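Local coordinates for GH127 beta-L-arabinofuranoside (Geobacillus stearothermophilus, PDB 4QK0), which probably hydrolyses beta-L-arabinofuranosidic linkages, releasing L-arabinose as a retaining glycoside hydrolase of family GH127, at residues C292-W296 with W343-M347; K377-Y381 with K401-W407; P568-F574 with A600-E605. The contacts are given in a common frame with arbitrary orientation. Residue numbers count along the deposited sequence, not the author numbering.

Contact 1 (C292-W296 with W343-M347)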
loop_
_atom_site.group_PDB
_atom_site.type_symbol
_atom_site.label_atom_id
_atom_site.label_comp_id
_atom_site.label_asym_id
_atom_site.label_seq_id
_atom_site.Cartn_x
_atom_site.Cartn_y
_atom_site.Cartn_z
ATOM N N CYS A 292 -13.577 4.323 28.030
ATOM C CA CYS A 292 -14.431 4.453 26.871
ATOM C C CYS A 292 -14.308 5.792 26.232
ATOM O O CYS A 292 -14.274 5.859 25.017
ATOM C CB CYS A 292 -15.898 4.189 27.196
ATOM S SG CYS A 292 -16.210 2.433 27.578
ATOM N N GLN A 293 -14.269 6.858 27.037
ATOM C CA GLN A 293 -14.243 8.187 26.503
ATOM C C GLN A 293 -12.915 8.430 25.827
ATOM O O GLN A 293 -12.878 9.104 24.820
ATOM C CB GLN A 293 -14.517 9.260 27.560
ATOM C CG GLN A 293 -15.993 9.280 27.968
ATOM C CD GLN A 293 -16.282 10.068 29.265
ATOM O OE1 GLN A 293 -15.520 10.013 30.243
ATOM N NE2 GLN A 293 -17.416 10.759 29.288
ATOM N N THR A 294 -11.843 7.909 26.394
ATOM C CA THR A 294 -10.514 8.087 25.862
ATOM C C THR A 294 -10.427 7.340 24.520
ATOM O O THR A 294 -9.906 7.870 23.567
ATOM C CB THR A 294 -9.484 7.532 26.848
ATOM O OG1 THR A 294 -9.531 8.353 28.014
ATOM C CG2 THR A 294 -8.069 7.560 26.294
ATOM N N LEU A 295 -10.999 6.147 24.467
ATOM C CA LEU A 295 -10.987 5.380 23.243
ATOM C C LEU A 295 -11.878 5.994 22.186
ATOM O O LEU A 295 -11.501 6.030 21.030
ATOM C CB LEU A 295 -11.360 3.946 23.506
ATOM C CG LEU A 295 -10.248 3.203 24.263
ATOM C CD1 LEU A 295 -10.788 1.984 24.972
ATOM C CD2 LEU A 295 -9.151 2.762 23.325
ATOM N N TRP A 296 -13.027 6.528 22.592
ATOM C CA TRP A 296 -13.901 7.225 21.691
ATOM C C TRP A 296 -13.213 8.374 21.011
ATOM O O TRP A 296 -13.363 8.587 19.807
ATOM C CB TRP A 296 -15.108 7.793 22.437
ATOM C CG TRP A 296 -15.920 8.674 21.584
ATOM C CD1 TRP A 296 -15.892 10.006 21.527
ATOM C CD2 TRP A 296 -16.855 8.247 20.613
ATOM N NE1 TRP A 296 -16.761 10.456 20.583
ATOM C CE2 TRP A 296 -17.372 9.387 20.014
ATOM C CE3 TRP A 296 -17.331 7.004 20.234
ATOM C CZ2 TRP A 296 -18.334 9.345 19.063
ATOM C CZ3 TRP A 296 -18.254 6.929 19.277
ATOM C CH2 TRP A 296 -18.761 8.106 18.670
ATOM N N TRP A 343 -21.714 0.989 18.895
ATOM C CA TRP A 343 -20.949 1.635 19.941
ATOM C C TRP A 343 -21.563 2.974 20.295
ATOM O O TRP A 343 -21.768 3.255 21.478
ATOM C CB TRP A 343 -19.539 1.840 19.492
ATOM C CG TRP A 343 -18.639 2.354 20.532
ATOM C CD1 TRP A 343 -18.815 2.286 21.887
ATOM C CD2 TRP A 343 -17.354 2.952 20.333
ATOM N NE1 TRP A 343 -17.727 2.807 22.523
ATOM C CE2 TRP A 343 -16.808 3.211 21.605
ATOM C CE3 TRP A 343 -16.597 3.256 19.201
ATOM C CZ2 TRP A 343 -15.536 3.817 21.786
ATOM C CZ3 TRP A 343 -15.336 3.855 19.372
ATOM C CH2 TRP A 343 -14.813 4.117 20.652
ATOM N N THR A 344 -21.918 3.765 19.292
ATOM C CA THR A 344 -22.436 5.091 19.554
ATOM C C THR A 344 -23.707 5.029 20.403
ATOM O O THR A 344 -23.962 5.880 21.243
ATOM C CB THR A 344 -22.761 5.877 18.264
ATOM O OG1 THR A 344 -23.710 5.144 17.472
ATOM C CG2 THR A 344 -21.493 6.094 17.434
ATOM N N ARG A 345 -24.531 4.049 20.146
ATOM C CA ARG A 345 -25.746 3.920 20.890
ATOM C C ARG A 345 -25.473 3.706 22.387
ATOM O O ARG A 345 -26.167 4.257 23.183
ATOM C CB ARG A 345 -26.598 2.799 20.322
ATOM C CG ARG A 345 -28.057 2.883 20.748
ATOM C CD ARG A 345 -28.745 1.628 20.285
ATOM N NE ARG A 345 -30.040 1.416 20.893
ATOM C CZ ARG A 345 -30.773 0.327 20.693
ATOM N NH1 ARG A 345 -30.345 -0.649 19.890
ATOM N NH2 ARG A 345 -31.943 0.211 21.293
ATOM N N ARG A 346 -24.500 2.874 22.749
ATOM C CA ARG A 346 -24.134 2.699 24.134
ATOM C C ARG A 346 -23.463 3.931 24.702
ATOM O O ARG A 346 -23.591 4.211 25.908
ATOM C CB ARG A 346 -23.208 1.510 24.323
ATOM C CG ARG A 346 -23.869 0.183 24.016
ATOM C CD ARG A 346 -25.045 -0.090 24.933
ATOM N NE ARG A 346 -25.457 -1.486 24.938
ATOM C CZ ARG A 346 -26.439 -1.984 25.692
ATOM N NH1 ARG A 346 -27.108 -1.192 26.511
ATOM N NH2 ARG A 346 -26.778 -3.285 25.610
HETATM N N MSE A 347 -22.692 4.647 23.877
HETATM C CA MSE A 347 -22.042 5.869 24.392
HETATM C C MSE A 347 -23.137 6.836 24.760
HETATM O O MSE A 347 -23.028 7.538 25.737
HETATM C CB MSE A 347 -21.097 6.549 23.430
HETATM C CG MSE A 347 -19.830 5.749 23.106
HETATM SE SE MSE A 347 -18.708 5.413 24.662
HETATM C CE MSE A 347 -18.027 7.220 25.020
#
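Trp296, Met347 and Trp343 lose 92, 78 and 71 Å² to this contact and carry most of the 326 Å² it buries. The two indoles form an edge-to-face (T-shaped) pair: the six-membered ring of Trp296 turns its edge to the face of that of Trp343, with centroids 5.0 Å apart and planes at 71°. Trp343 also reaches the opposing backbone, its CH2 lying 3.4 Å from Trp296 CA. Met347, present as selenomethionine, fills the adjoining space, with SE 4.0 Å from Cys292 CB and CE 3.9 Å from Trp296 CB. Thr344 CG2 closes the far end at 3.6 Å from Trp296 CH2. Such large side chains suit the wide spacing, since the segment axes approach only to 12.0 Å, with N-to-C directions at 136°. Tyr356 of helix 354-365 adds another edge-to-face partner to Trp296, while Trp343 packs on helix 266-283. This is buried interhelical packing within the helical catalytic domain, consistent with the (alpha/alpha)6 barrel of clan 6_Hairpin.

Contact 2 (K377-Y381 with K401-W407)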
loop_
_atom_site.group_PDB
_atom_site.type_symbol
_atom_site.label_atom_id
_atom_site.label_comp_id
_atom_site.label_asym_id
_atom_site.label_seq_id
_atom_site.Cartn_x
_atom_site.Cartn_y
_atom_site.Cartn_z
ATOM N N LYS A 377 -28.658 -6.181 -4.118
ATOM C CA LYS A 377 -28.237 -7.469 -4.669
ATOM C C LYS A 377 -26.770 -7.786 -4.538
ATOM O O LYS A 377 -26.407 -8.959 -4.579
ATOM C CB LYS A 377 -28.621 -7.565 -6.149
ATOM C CG LYS A 377 -30.085 -7.794 -6.345
ATOM C CD LYS A 377 -30.459 -7.698 -7.799
ATOM C CE LYS A 377 -31.959 -7.915 -7.906
ATOM N NZ LYS A 377 -32.475 -7.464 -9.223
ATOM N N LYS A 378 -25.937 -6.745 -4.426
ATOM C CA LYS A 378 -24.517 -6.905 -4.274
ATOM C C LYS A 378 -23.947 -6.016 -3.156
ATOM O O LYS A 378 -24.533 -4.990 -2.804
ATOM C CB LYS A 378 -23.828 -6.617 -5.614
ATOM C CG LYS A 378 -24.338 -7.575 -6.683
ATOM C CD LYS A 378 -23.481 -7.684 -7.922
ATOM C CE LYS A 378 -23.818 -6.580 -8.913
ATOM N NZ LYS A 378 -23.540 -7.047 -10.299
ATOM N N PHE A 379 -22.776 -6.417 -2.657
ATOM C CA PHE A 379 -22.156 -5.820 -1.487
ATOM C C PHE A 379 -20.653 -5.576 -1.640
ATOM O O PHE A 379 -19.965 -6.241 -2.434
ATOM C CB PHE A 379 -22.384 -6.716 -0.297
ATOM C CG PHE A 379 -23.825 -7.036 -0.056
ATOM C CD1 PHE A 379 -24.440 -8.140 -0.717
ATOM C CD2 PHE A 379 -24.608 -6.241 0.747
ATOM C CE1 PHE A 379 -25.790 -8.446 -0.525
ATOM C CE2 PHE A 379 -25.955 -6.575 0.956
ATOM C CZ PHE A 379 -26.534 -7.669 0.332
ATOM N N PHE A 380 -20.170 -4.600 -0.863
ATOM C CA PHE A 380 -18.764 -4.439 -0.577
ATOM C C PHE A 380 -18.443 -4.959 0.825
ATOM O O PHE A 380 -19.213 -4.774 1.785
ATOM C CB PHE A 380 -18.380 -2.959 -0.559
ATOM C CG PHE A 380 -18.122 -2.350 -1.874
ATOM C CD1 PHE A 380 -17.443 -3.017 -2.845
ATOM C CD2 PHE A 380 -18.584 -1.103 -2.134
ATOM C CE1 PHE A 380 -17.245 -2.419 -4.076
ATOM C CE2 PHE A 380 -18.380 -0.487 -3.357
ATOM C CZ PHE A 380 -17.696 -1.150 -4.330
ATOM N N TYR A 381 -17.287 -5.592 0.941
ATOM C CA TYR A 381 -16.678 -5.876 2.220
ATOM C C TYR A 381 -15.893 -4.611 2.609
ATOM O O TYR A 381 -16.107 -4.050 3.652
ATOM C CB TYR A 381 -15.824 -7.105 2.061
ATOM C CG TYR A 381 -15.555 -7.875 3.318
ATOM C CD1 TYR A 381 -14.486 -7.527 4.125
ATOM C CD2 TYR A 381 -16.322 -8.978 3.673
ATOM C CE1 TYR A 381 -14.188 -8.219 5.285
ATOM C CE2 TYR A 381 -16.020 -9.695 4.830
ATOM C CZ TYR A 381 -14.950 -9.297 5.643
ATOM O OH TYR A 381 -14.589 -9.941 6.817
ATOM N N LYS A 401 -12.177 -4.064 -3.986
ATOM C CA LYS A 401 -12.929 -4.494 -5.172
ATOM C C LYS A 401 -13.565 -3.293 -5.804
ATOM O O LYS A 401 -14.177 -2.499 -5.137
ATOM C CB LYS A 401 -14.017 -5.488 -4.829
ATOM C CG LYS A 401 -13.544 -6.721 -4.147
ATOM C CD LYS A 401 -12.593 -7.486 -5.015
ATOM C CE LYS A 401 -11.892 -8.558 -4.211
ATOM N NZ LYS A 401 -11.255 -9.501 -5.174
ATOM N N PRO A 402 -13.378 -3.136 -7.109
ATOM C CA PRO A 402 -13.906 -1.942 -7.772
ATOM C C PRO A 402 -15.395 -1.978 -8.041
ATOM O O PRO A 402 -15.975 -0.959 -8.348
ATOM C CB PRO A 402 -13.122 -1.892 -9.105
ATOM C CG PRO A 402 -12.683 -3.286 -9.340
ATOM C CD PRO A 402 -12.450 -3.902 -7.982
ATOM N N VAL A 403 -16.007 -3.154 -7.961
ATOM C CA VAL A 403 -17.451 -3.252 -7.995
ATOM C C VAL A 403 -17.971 -4.187 -6.914
ATOM O O VAL A 403 -17.219 -5.024 -6.397
ATOM C CB VAL A 403 -17.956 -3.767 -9.372
ATOM C CG1 VAL A 403 -17.505 -2.801 -10.440
ATOM C CG2 VAL A 403 -17.487 -5.195 -9.683
ATOM N N ARG A 404 -19.251 -4.038 -6.572
ATOM C CA ARG A 404 -19.830 -4.812 -5.498
ATOM C C ARG A 404 -20.089 -6.197 -6.032
ATOM O O ARG A 404 -20.115 -6.379 -7.227
ATOM C CB ARG A 404 -21.118 -4.141 -4.981
ATOM C CG ARG A 404 -20.926 -2.746 -4.350
ATOM C CD ARG A 404 -22.147 -2.290 -3.519
ATOM N NE ARG A 404 -21.957 -0.956 -2.966
ATOM C CZ ARG A 404 -22.147 0.157 -3.633
ATOM N NH1 ARG A 404 -22.574 0.132 -4.874
ATOM N NH2 ARG A 404 -21.827 1.315 -3.091
ATOM N N GLN A 405 -20.241 -7.171 -5.156
ATOM C CA GLN A 405 -20.461 -8.527 -5.595
ATOM C C GLN A 405 -21.255 -9.309 -4.555
ATOM O O GLN A 405 -21.634 -8.771 -3.502
ATOM C CB GLN A 405 -19.113 -9.199 -5.806
ATOM C CG GLN A 405 -18.236 -9.174 -4.578
ATOM C CD GLN A 405 -16.828 -9.729 -4.803
ATOM O OE1 GLN A 405 -16.052 -9.230 -5.636
ATOM N NE2 GLN A 405 -16.471 -10.739 -4.014
ATOM N N LYS A 406 -21.523 -10.579 -4.824
ATOM C CA LYS A 406 -21.918 -11.492 -3.732
ATOM C C LYS A 406 -20.697 -12.118 -3.063
ATOM O O LYS A 406 -19.620 -12.259 -3.675
ATOM C CB LYS A 406 -22.866 -12.567 -4.210
ATOM C CG LYS A 406 -24.237 -12.019 -4.501
ATOM C CD LYS A 406 -24.363 -11.528 -5.942
ATOM C CE LYS A 406 -25.235 -12.487 -6.775
ATOM N NZ LYS A 406 -25.091 -12.366 -8.256
ATOM N N TRP A 407 -20.879 -12.486 -1.795
ATOM C CA TRP A 407 -19.818 -13.083 -0.963
ATOM C C TRP A 407 -20.248 -14.441 -0.402
ATOM O O TRP A 407 -21.443 -14.814 -0.415
ATOM C CB TRP A 407 -19.425 -12.133 0.179
ATOM C CG TRP A 407 -18.972 -10.792 -0.330
ATOM C CD1 TRP A 407 -19.765 -9.735 -0.684
ATOM C CD2 TRP A 407 -17.626 -10.392 -0.598
ATOM N NE1 TRP A 407 -18.992 -8.698 -1.154
ATOM C CE2 TRP A 407 -17.677 -9.067 -1.109
ATOM C CE3 TRP A 407 -16.376 -11.017 -0.446
ATOM C CZ2 TRP A 407 -16.527 -8.347 -1.466
ATOM C CZ3 TRP A 407 -15.222 -10.306 -0.804
ATOM C CH2 TRP A 407 -15.311 -8.979 -1.309
#
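Phe380 lies with one ring face over the aliphatic part of Arg404: CG of Arg404 sits 3.4 Å from the Phe380 ring centroid and only 6° off its normal, a nearly ideal CH-pi geometry. The guanidinium extends past the ring margin, so that Phe380 CE2 lies over its face, with Arg404 NE 3.5 Å from Phe380 CD2. Its charge is met by a salt bridge to Asp373, and Trp633 adds a cation-pi contact. Phe380 loses 106 Å² and Arg404 102 Å², the largest shares of the 582 Å² buried. Further along the ring, Phe380 CE1 comes within 3.2 Å of Lys401 O, so the phenyl group fills the bend of residues 401-404.

The backbones meet at a single antiparallel bridge, the hydrogen-bonded pair Phe379 and Gln405. Phe379 N donates to Gln405 O at 2.7 Å (163°), and Gln405 N donates to Phe379 O at 2.9 Å (168°). That carbonyl accepts a second bond, from Trp407 NE1 to Phe379 O at 2.9 Å and 169°, which fixes the indole beside the bridge. Tyr381 CB then rests over the face of Trp407, 4.0 Å from the centroid of its six-membered ring and 20° off the normal, a second CH-pi contact.

Around this pairing, Phe379 and Trp407 both touch Cys413 at the start of helix 413-422, and Phe379 also packs on Val34 of helix 22-42. Neither segment is a regular strand: two catalytic-domain loops are joined by an isolated antiparallel beta-bridge, reinforced by an indole-to-carbonyl hydrogen bond and flanked by CH-pi contacts.

Contact 3 (P568-F574 with A600-E605)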
loop_
_atom_site.group_PDB
_atom_site.type_symbol
_atom_site.label_atom_id
_atom_site.label_comp_id
_atom_site.label_asym_id
_atom_site.label_seq_id
_atom_site.Cartn_x
_atom_site.Cartn_y
_atom_site.Cartn_z
ATOM N N PRO A 568 -12.296 10.048 -16.700
ATOM C CA PRO A 568 -11.240 9.398 -15.948
ATOM C C PRO A 568 -10.212 10.359 -15.397
ATOM O O PRO A 568 -10.293 11.581 -15.582
ATOM C CB PRO A 568 -10.623 8.435 -16.987
ATOM C CG PRO A 568 -10.924 9.049 -18.316
ATOM C CD PRO A 568 -12.030 10.045 -18.159
ATOM N N ASN A 569 -9.290 9.788 -14.640
ATOM C CA ASN A 569 -8.197 10.521 -13.987
ATOM C C ASN A 569 -8.667 11.585 -13.010
ATOM O O ASN A 569 -8.421 12.784 -13.183
ATOM C CB ASN A 569 -7.217 11.106 -15.032
ATOM C CG ASN A 569 -5.908 11.523 -14.400
ATOM O OD1 ASN A 569 -5.776 11.488 -13.167
ATOM N ND2 ASN A 569 -4.927 11.903 -15.227
ATOM N N LEU A 570 -9.359 11.140 -11.976
ATOM C CA LEU A 570 -9.977 12.080 -11.032
ATOM C C LEU A 570 -8.920 12.744 -10.171
ATOM O O LEU A 570 -9.160 13.806 -9.641
ATOM C CB LEU A 570 -11.060 11.409 -10.187
ATOM C CG LEU A 570 -12.231 10.828 -10.978
ATOM C CD1 LEU A 570 -13.132 10.017 -10.067
ATOM C CD2 LEU A 570 -13.026 11.899 -11.655
ATOM N N ALA A 571 -7.748 12.149 -10.051
ATOM C CA ALA A 571 -6.606 12.842 -9.375
ATOM C C ALA A 571 -6.244 14.132 -10.089
ATOM O O ALA A 571 -5.851 15.110 -9.456
ATOM C CB ALA A 571 -5.392 11.934 -9.309
ATOM N N ASN A 572 -6.460 14.180 -11.407
ATOM C CA ASN A 572 -6.214 15.387 -12.227
ATOM C C ASN A 572 -7.451 16.311 -12.317
ATOM O O ASN A 572 -7.869 16.762 -13.413
ATOM C CB ASN A 572 -5.789 14.944 -13.633
ATOM C CG ASN A 572 -5.423 16.103 -14.517
ATOM O OD1 ASN A 572 -4.721 17.048 -14.104
ATOM N ND2 ASN A 572 -5.877 16.038 -15.752
ATOM N N LEU A 573 -8.093 16.506 -11.173
ATOM C CA LEU A 573 -9.226 17.430 -11.014
ATOM C C LEU A 573 -8.906 18.243 -9.808
ATOM O O LEU A 573 -8.569 17.694 -8.761
ATOM C CB LEU A 573 -10.533 16.716 -10.718
ATOM C CG LEU A 573 -11.587 16.548 -11.809
ATOM C CD1 LEU A 573 -12.802 15.861 -11.210
ATOM C CD2 LEU A 573 -12.030 17.851 -12.401
ATOM N N PHE A 574 -8.989 19.546 -9.969
ATOM C CA PHE A 574 -8.597 20.497 -8.971
ATOM C C PHE A 574 -9.788 21.412 -8.738
ATOM O O PHE A 574 -10.370 21.965 -9.680
ATOM C CB PHE A 574 -7.329 21.265 -9.402
ATOM C CG PHE A 574 -6.136 20.368 -9.609
ATOM C CD1 PHE A 574 -5.971 19.658 -10.793
ATOM C CD2 PHE A 574 -5.211 20.194 -8.602
ATOM C CE1 PHE A 574 -4.895 18.807 -10.971
ATOM C CE2 PHE A 574 -4.145 19.353 -8.759
ATOM C CZ PHE A 574 -3.981 18.649 -9.960
ATOM N N ALA A 600 -14.600 22.835 -11.941
ATOM C CA ALA A 600 -13.245 22.527 -11.531
ATOM C C ALA A 600 -12.240 22.752 -12.684
ATOM O O ALA A 600 -12.604 23.220 -13.761
ATOM C CB ALA A 600 -13.193 21.082 -11.070
ATOM N N GLU A 601 -10.990 22.408 -12.426
ATOM C CA GLU A 601 -9.907 22.531 -13.380
ATOM C C GLU A 601 -9.173 21.224 -13.542
ATOM O O GLU A 601 -8.933 20.530 -12.567
ATOM C CB GLU A 601 -8.890 23.537 -12.877
ATOM C CG GLU A 601 -9.371 24.949 -12.882
ATOM C CD GLU A 601 -8.288 25.952 -12.463
ATOM O OE1 GLU A 601 -7.073 25.601 -12.473
ATOM O OE2 GLU A 601 -8.673 27.084 -12.110
ATOM N N ARG A 602 -8.808 20.920 -14.784
ATOM C CA ARG A 602 -7.912 19.835 -15.115
ATOM C C ARG A 602 -6.625 20.330 -15.785
ATOM O O ARG A 602 -6.609 21.313 -16.507
ATOM C CB ARG A 602 -8.562 18.905 -16.088
ATOM C CG ARG A 602 -9.818 18.228 -15.609
ATOM C CD ARG A 602 -10.089 17.100 -16.557
ATOM N NE ARG A 602 -11.070 16.142 -16.077
ATOM C CZ ARG A 602 -10.777 15.034 -15.408
ATOM N NH1 ARG A 602 -9.540 14.761 -15.008
ATOM N NH2 ARG A 602 -11.742 14.214 -15.084
ATOM N N VAL A 603 -5.551 19.612 -15.549
ATOM C CA VAL A 603 -4.331 19.839 -16.298
ATOM C C VAL A 603 -4.493 19.248 -17.688
ATOM O O VAL A 603 -4.973 18.133 -17.845
ATOM C CB VAL A 603 -3.118 19.217 -15.573
ATOM C CG1 VAL A 603 -1.851 19.313 -16.404
ATOM C CG2 VAL A 603 -2.938 19.938 -14.238
ATOM N N ASP A 604 -4.040 19.988 -18.677
ATOM C CA ASP A 604 -4.120 19.569 -20.078
ATOM C C ASP A 604 -3.038 18.549 -20.422
ATOM O O ASP A 604 -1.853 18.841 -20.351
ATOM C CB ASP A 604 -4.003 20.809 -20.966
ATOM C CG ASP A 604 -4.393 20.565 -22.425
ATOM O OD1 ASP A 604 -4.486 19.415 -22.908
ATOM O OD2 ASP A 604 -4.626 21.588 -23.094
ATOM N N GLU A 605 -3.474 17.331 -20.752
ATOM C CA GLU A 605 -2.573 16.251 -21.192
ATOM C C GLU A 605 -2.203 16.452 -22.674
ATOM O O GLU A 605 -1.098 16.121 -23.067
ATOM C CB GLU A 605 -3.174 14.838 -20.988
ATOM C CG GLU A 605 -3.841 14.570 -19.643
ATOM C CD GLU A 605 -4.043 13.078 -19.356
ATOM O OE1 GLU A 605 -4.910 12.686 -18.490
ATOM O OE2 GLU A 605 -3.323 12.300 -20.019
HETATM O O HOH W 1 -7.019 14.412 -17.465
#
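Two reciprocal pairs of hydrogen bonds define the contact. In the backbone pair, Phe574 N donates to Glu601 O and Glu601 N to Phe574 O, both at 2.8 Å, making Phe574 and Glu601 an antiparallel hydrogen-bonded pair. Two residues further along the strand, the Asn572 side chain takes the place of a backbone partner: Val603 N donates to Asn572 OD1 at 3.1 Å (147°), and Asn572 ND2 to Val603 O at 3.1 Å (172°).

Arg602 reaches back across the loop. Its NH1 donates to Asn569 O at 2.9 Å (155°), and its NH2 makes a weak bond to Pro568 O at 3.0 Å (121°) besides bonding Asn566. Asn569 O also accepts from Asn572 N at 3.0 Å, so one carbonyl links the loop's own turn to the arginine. Farther out, one water accepts from Asn572 ND2 at 2.6 Å and donates to Glu605 OE1 at 2.9 Å. Glu605, though poorly ordered, hydrogen-bonds Gln542 of the second subunit, and Asn569 ND2 bonds Pro541 O of that subunit.

Apolar packing completes the contact. Leu573 CD2 meets Ala600 CB at 3.7 Å and Arg602 CG at 3.9 Å, Leu573 CG lies over one face of the guanidinium, and Phe574 CE1 approaches Val603 CG2 at 4.0 Å. Of the 521 Å² buried, Arg602 contributes 114 Å². Here an antiparallel strand pair of the C-terminal domain's beta-sheet gives way to a side-chain-stabilised loop at the subunit interface.

Following the chain from the N terminus, contact 1 comes first, joining helices 286-302 and 334-350 and closing a 46-residue connection. Contact 2 then pairs two loops across 19 residues that include strand 386-387. Both lie in the catalytic domain, on opposite sides of the chain's centre, with centres 30 Å apart and nearest atoms about 17 Å apart. Contact 3 closes 25 residues in the C-terminal domain, joining the approach to strand 574-586 with the end of strand 593-603. Its nearest atoms are about 11 Å from contact 2 and about 29 Å from contact 1. The three closures run in series, neither nesting nor crossing; helix packing, loop pairing and the pairing of neighbouring sheet strands at their ends are thus separate ties.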